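Local atomic coordinates of lantibiotic dehydratase (Microbispora corallina, PDB entry 5EHK), a protein that probably uses glutamyl-tRNA to dehydrate serine and threonine residues of a precursor peptide during biosynthesis of the lantibiotic NAI-107. Residues A556-H561 with A565-V570; R619-H624 with G628-P633. All blocks are in the same frame, centred on the assembly; numbering follows the deposited sequence.

Contact 1: A556-H561 with A565-V570; sequences AGRPLH and AVAADV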
loop_
_atom_site.group_PDB
_atom_site.type_symbol
_atom_site.label_atom_id
_atom_site.label_comp_id
_atom_site.label_asym_id
_atom_site.label_seq_id
_atom_site.Cartn_x
_atom_site.Cartn_y
_atom_site.Cartn_z
ATOM N N ALA A 556 -23.805 -18.923 -30.232
ATOM C CA ALA A 556 -23.543 -18.551 -31.615
ATOM C C ALA A 556 -23.970 -17.114 -31.878
ATOM O O ALA A 556 -23.415 -16.440 -32.748
ATOM C CB ALA A 556 -24.265 -19.495 -32.567
ATOM N N GLY A 557 -24.977 -16.662 -31.136
ATOM C CA GLY A 557 -25.457 -15.310 -31.247
ATOM C C GLY A 557 -25.351 -14.542 -29.948
ATOM O O GLY A 557 -26.200 -13.705 -29.666
ATOM N N ARG A 558 -24.319 -14.824 -29.154
ATOM C CA ARG A 558 -24.134 -14.165 -27.858
ATOM C C ARG A 558 -24.108 -12.637 -27.957
ATOM O O ARG A 558 -23.749 -12.074 -28.981
ATOM C CB ARG A 558 -22.902 -14.714 -27.117
ATOM C CG ARG A 558 -21.478 -14.292 -27.586
ATOM C CD ARG A 558 -20.449 -15.253 -26.937
ATOM N NE ARG A 558 -19.067 -14.981 -27.303
ATOM C CZ ARG A 558 -18.342 -14.005 -26.759
ATOM N NH1 ARG A 558 -18.873 -13.215 -25.831
ATOM N NH2 ARG A 558 -17.090 -13.797 -27.152
ATOM N N PRO A 559 -24.582 -11.959 -26.917
ATOM C CA PRO A 559 -24.514 -10.496 -26.966
ATOM C C PRO A 559 -23.097 -9.974 -26.745
ATOM O O PRO A 559 -22.330 -10.596 -26.015
ATOM C CB PRO A 559 -25.444 -10.057 -25.832
ATOM C CG PRO A 559 -25.573 -11.258 -24.932
ATOM C CD PRO A 559 -25.370 -12.465 -25.779
ATOM N N LEU A 560 -22.756 -8.872 -27.414
ATOM C CA LEU A 560 -21.475 -8.190 -27.248
ATOM C C LEU A 560 -21.711 -6.754 -26.778
ATOM O O LEU A 560 -22.793 -6.195 -26.988
ATOM C CB LEU A 560 -20.717 -8.209 -28.563
ATOM C CG LEU A 560 -20.554 -9.626 -29.114
ATOM C CD1 LEU A 560 -19.780 -9.613 -30.414
ATOM C CD2 LEU A 560 -19.864 -10.556 -28.085
ATOM N N HIS A 561 -20.703 -6.131 -26.170
ATOM C CA HIS A 561 -20.905 -4.808 -25.561
ATOM C C HIS A 561 -20.171 -3.701 -26.301
ATOM O O HIS A 561 -20.322 -2.524 -25.983
ATOM C CB HIS A 561 -20.478 -4.837 -24.099
ATOM C CG HIS A 561 -19.054 -5.244 -23.910
ATOM N ND1 HIS A 561 -18.569 -6.471 -24.320
ATOM C CD2 HIS A 561 -18.002 -4.578 -23.385
ATOM C CE1 HIS A 561 -17.279 -6.545 -24.047
ATOM N NE2 HIS A 561 -16.912 -5.411 -23.473
ATOM N N ALA A 565 -17.978 -5.580 -32.818
ATOM C CA ALA A 565 -16.946 -6.443 -32.313
ATOM C C ALA A 565 -17.037 -7.840 -32.918
ATOM O O ALA A 565 -18.116 -8.338 -33.215
ATOM C CB ALA A 565 -17.055 -6.510 -30.813
ATOM N N VAL A 566 -15.881 -8.465 -33.079
ATOM C CA VAL A 566 -15.795 -9.861 -33.437
ATOM C C VAL A 566 -15.794 -10.664 -32.159
ATOM O O VAL A 566 -15.010 -10.376 -31.274
ATOM C CB VAL A 566 -14.467 -10.159 -34.118
ATOM C CG1 VAL A 566 -14.367 -11.642 -34.439
ATOM C CG2 VAL A 566 -14.294 -9.290 -35.369
ATOM N N ALA A 567 -16.635 -11.689 -32.067
ATOM C CA ALA A 567 -16.655 -12.546 -30.893
ATOM C C ALA A 567 -15.650 -13.657 -31.095
ATOM O O ALA A 567 -15.445 -14.107 -32.212
ATOM C CB ALA A 567 -18.046 -13.132 -30.693
ATOM N N ALA A 568 -15.006 -14.103 -30.028
ATOM C CA ALA A 568 -14.090 -15.227 -30.149
ATOM C C ALA A 568 -14.005 -15.962 -28.826
ATOM O O ALA A 568 -14.412 -15.429 -27.793
ATOM C CB ALA A 568 -12.722 -14.761 -30.595
ATOM N N ASP A 569 -13.488 -17.185 -28.869
ATOM C CA ASP A 569 -13.277 -17.994 -27.679
ATOM C C ASP A 569 -11.786 -18.278 -27.569
ATOM O O ASP A 569 -11.120 -18.551 -28.579
ATOM C CB ASP A 569 -14.056 -19.311 -27.784
ATOM C CG ASP A 569 -15.553 -19.082 -28.042
ATOM O OD1 ASP A 569 -16.176 -18.384 -27.209
ATOM O OD2 ASP A 569 -16.097 -19.536 -29.092
ATOM N N VAL A 570 -11.251 -18.158 -26.351
ATOM C CA VAL A 570 -9.839 -18.432 -26.104
ATOM C C VAL A 570 -9.784 -19.857 -25.624
ATOM O O VAL A 570 -10.602 -20.246 -24.812
ATOM C CB VAL A 570 -9.221 -17.451 -25.075
ATOM C CG1 VAL A 570 -10.262 -16.954 -24.107
ATOM C CG2 VAL A 570 -8.051 -18.088 -24.330
#
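R558 and L560 reach from the loop that follows helix 545-556 onto the alanine-lined side of strand 566-572; P559, between them, touches E791, R792 and R795. The R558 chain leaves with CG between the backbone N and the carbonyl carbon (chi1 75°) and then runs straight to NE, which brings the guanidinium obliquely up to the A567 methyl: R558 NH2 lies 3.7 Å from A567 CB. R558 NH2 also gives A568 O a weak, bent hydrogen bond of 3.2 Å (126° at the hydrogen). Its stronger acceptor is V632 O on the adjacent strand, while NE bonds S589 OG; together these partners limit rotation of the planar head. D569 OD1 stands 4.5 Å from R558 NE, well out of the guanidinium plane, and could add a general electrostatic pull but no directed bond; its carboxylate is held instead through OD2 by S587 OG and S589 N. In L560, CD1 is anti to CA (chi2 -179°), and this extended branch does most of the touching. L560 CD1 rests 3.9 Å from A567 CB and 4.1 Å from A565 CB, with the A565 carbonyl oxygen beside it. The other branch, L560 CD2, sits 3.6 Å above the plane of the R558 guanidinium, offset toward its rim, and both side chains touch the A567 methyl. V566 and A568 point away from the loop and pack on strand 591-595. The arrangement is a helix-to-strand connection folded back over one face of a mixed beta-sheet, where an arginine passes alongside an alanine methyl to reach backbone carbonyls of two neighbouring strands.

Contact 2: R619-H624 with G628-P633; sequences RLCLVH and GREVVP
R619 and E630 meet in a salt bridge through NH2 and OE2, their chains arriving from opposite directions. The carboxylate carbon lies in plane at the guanidinium edge, and the two planes are only 24° apart. The CB of C621 packs against the same carboxylate. E630 OE1 accepts from a water that also donates to V631 O, and OE2 takes a further bond from H802 N, so the buried acid has several polar partners. L622 sets CG anti to its backbone N (chi1 -169°), laying L622 CD2 3.7 Å from V631 CB and 3.5 Å from P633 CG; L652 and L655 of helix 647-656 pack on the same leucine. Strands 620-624 and 629-634 form an antiparallel beta-hairpin, strongly twisted, with the short strand axes at 115°. V623 and E630 are its non-hydrogen-bonded pair, their CA atoms 4.3 Å apart. V631 N donates to L622 O at 3.1 Å and H624 N to R629 O at 2.8 Å. Next to the turn, G628 N donates to H624 O. Farther out, H624 is held by E610 through NE2 and by T627 through ND1, and R629 NH2 bonds D564 O.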
loop_
_atom_site.group_PDB
_atom_site.type_symbol
_atom_site.label_atom_id
_atom_site.label_comp_id
_atom_site.label_asym_id
_atom_site.label_seq_id
_atom_site.Cartn_x
_atom_site.Cartn_y
_atom_site.Cartn_z
ATOM N N ARG A 619 -11.398 2.089 -20.400
ATOM C CA ARG A 619 -11.110 0.656 -20.546
ATOM C C ARG A 619 -9.885 0.385 -21.423
ATOM O O ARG A 619 -9.472 1.232 -22.220
ATOM C CB ARG A 619 -12.328 -0.057 -21.157
ATOM C CG ARG A 619 -12.901 0.704 -22.341
ATOM C CD ARG A 619 -14.176 0.117 -22.897
ATOM N NE ARG A 619 -13.914 -0.562 -24.159
ATOM C CZ ARG A 619 -14.184 -0.057 -25.357
ATOM N NH1 ARG A 619 -14.746 1.137 -25.464
ATOM N NH2 ARG A 619 -13.893 -0.754 -26.448
ATOM N N LEU A 620 -9.305 -0.797 -21.262
ATOM C CA LEU A 620 -8.398 -1.345 -22.243
ATOM C C LEU A 620 -9.268 -1.993 -23.271
ATOM O O LEU A 620 -10.415 -2.290 -22.991
ATOM C CB LEU A 620 -7.536 -2.421 -21.599
ATOM C CG LEU A 620 -6.426 -1.903 -20.696
ATOM C CD1 LEU A 620 -5.797 -3.067 -19.927
ATOM C CD2 LEU A 620 -5.417 -1.195 -21.575
ATOM N N CYS A 621 -8.748 -2.243 -24.460
ATOM C CA CYS A 621 -9.536 -3.020 -25.435
ATOM C C CYS A 621 -8.743 -3.776 -26.466
ATOM O O CYS A 621 -7.744 -3.280 -26.986
ATOM C CB CYS A 621 -10.549 -2.145 -26.141
ATOM S SG CYS A 621 -9.806 -0.683 -26.710
ATOM N N LEU A 622 -9.215 -4.984 -26.746
ATOM C CA LEU A 622 -8.581 -5.888 -27.701
ATOM C C LEU A 622 -8.948 -5.499 -29.135
ATOM O O LEU A 622 -10.105 -5.214 -29.420
ATOM C CB LEU A 622 -9.070 -7.299 -27.432
ATOM C CG LEU A 622 -8.311 -8.382 -28.152
ATOM C CD1 LEU A 622 -6.843 -8.294 -27.748
ATOM C CD2 LEU A 622 -8.925 -9.649 -27.703
ATOM N N VAL A 623 -7.961 -5.468 -30.021
ATOM C CA VAL A 623 -8.188 -5.022 -31.392
ATOM C C VAL A 623 -7.599 -6.014 -32.362
ATOM O O VAL A 623 -6.456 -6.424 -32.194
ATOM C CB VAL A 623 -7.578 -3.629 -31.652
ATOM C CG1 VAL A 623 -7.722 -3.244 -33.093
ATOM C CG2 VAL A 623 -8.267 -2.622 -30.809
ATOM N N HIS A 624 -8.368 -6.409 -33.377
ATOM C CA HIS A 624 -7.804 -7.221 -34.452
ATOM C C HIS A 624 -7.157 -6.243 -35.397
ATOM O O HIS A 624 -7.834 -5.498 -36.117
ATOM C CB HIS A 624 -8.852 -8.072 -35.162
ATOM C CG HIS A 624 -8.307 -8.908 -36.280
ATOM N ND1 HIS A 624 -8.552 -8.628 -37.609
ATOM C CD2 HIS A 624 -7.537 -10.023 -36.267
ATOM C CE1 HIS A 624 -7.951 -9.531 -38.363
ATOM N NE2 HIS A 624 -7.325 -10.390 -37.576
ATOM N N GLY A 628 -9.143 -3.470 -37.875
ATOM C CA GLY A 628 -9.657 -2.358 -37.099
ATOM C C GLY A 628 -11.020 -2.609 -36.470
ATOM O O GLY A 628 -11.889 -1.731 -36.431
ATOM N N ARG A 629 -11.215 -3.825 -35.980
ATOM C CA ARG A 629 -12.393 -4.158 -35.215
ATOM C C ARG A 629 -11.995 -4.672 -33.819
ATOM O O ARG A 629 -10.921 -5.234 -33.629
ATOM C CB ARG A 629 -13.205 -5.203 -35.963
ATOM C CG ARG A 629 -13.568 -4.800 -37.392
ATOM C CD ARG A 629 -14.322 -5.920 -38.124
ATOM N NE ARG A 629 -15.532 -6.365 -37.438
ATOM C CZ ARG A 629 -16.154 -7.519 -37.689
ATOM N NH1 ARG A 629 -15.674 -8.354 -38.595
ATOM N NH2 ARG A 629 -17.246 -7.859 -37.013
ATOM N N GLU A 630 -12.822 -4.431 -32.819
ATOM C CA GLU A 630 -12.526 -4.996 -31.519
ATOM C C GLU A 630 -12.801 -6.496 -31.502
ATOM O O GLU A 630 -13.474 -7.044 -32.361
ATOM C CB GLU A 630 -13.275 -4.264 -30.411
ATOM C CG GLU A 630 -12.754 -2.834 -30.235
ATOM C CD GLU A 630 -12.922 -2.288 -28.828
ATOM O OE1 GLU A 630 -12.995 -3.098 -27.872
ATOM O OE2 GLU A 630 -12.977 -1.043 -28.678
ATOM N N VAL A 631 -12.227 -7.170 -30.526
ATOM C CA VAL A 631 -12.467 -8.573 -30.357
ATOM C C VAL A 631 -12.936 -8.669 -28.939
ATOM O O VAL A 631 -12.420 -7.972 -28.073
ATOM C CB VAL A 631 -11.201 -9.403 -30.594
ATOM C CG1 VAL A 631 -11.416 -10.869 -30.181
ATOM C CG2 VAL A 631 -10.777 -9.292 -32.057
ATOM N N VAL A 632 -13.981 -9.449 -28.720
ATOM C CA VAL A 632 -14.458 -9.714 -27.384
ATOM C C VAL A 632 -14.332 -11.199 -27.103
ATOM O O VAL A 632 -15.230 -11.992 -27.398
ATOM C CB VAL A 632 -15.881 -9.229 -27.206
ATOM C CG1 VAL A 632 -16.390 -9.571 -25.805
ATOM C CG2 VAL A 632 -15.935 -7.733 -27.496
ATOM N N PRO A 633 -13.196 -11.588 -26.515
ATOM C CA PRO A 633 -12.987 -13.012 -26.239
ATOM C C PRO A 633 -13.797 -13.478 -25.047
ATOM O O PRO A 633 -14.059 -12.712 -24.118
ATOM C CB PRO A 633 -11.491 -13.113 -25.939
ATOM C CG PRO A 633 -11.016 -11.738 -25.744
ATOM C CD PRO A 633 -11.991 -10.775 -26.312
HETATM O O HOH W 1 -12.566 -5.154 -26.548
#

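In the fold
Contacts 1 and 2 follow one another along the chain and lie side by side in space, their centres about 11 Å apart. They share one mixed sheet: strand 566-572 runs parallel to strand 629-634, the second strand of the contact 2 hairpin. V566 N to E630 O at 2.9 Å is part of the backbone pairing that joins them. R558 NH2 to V632 O at 2.6 Å, a probable hydrogen bond, ties the loop of contact 1 to the same hairpin strand. Packing adds to this, with H561 CE1 3.6 Å from V632 CG1 and V566 CG2 3.5 Å from R629 CZ. Strand 620-624 is the next one beyond 629-634 in the sheet.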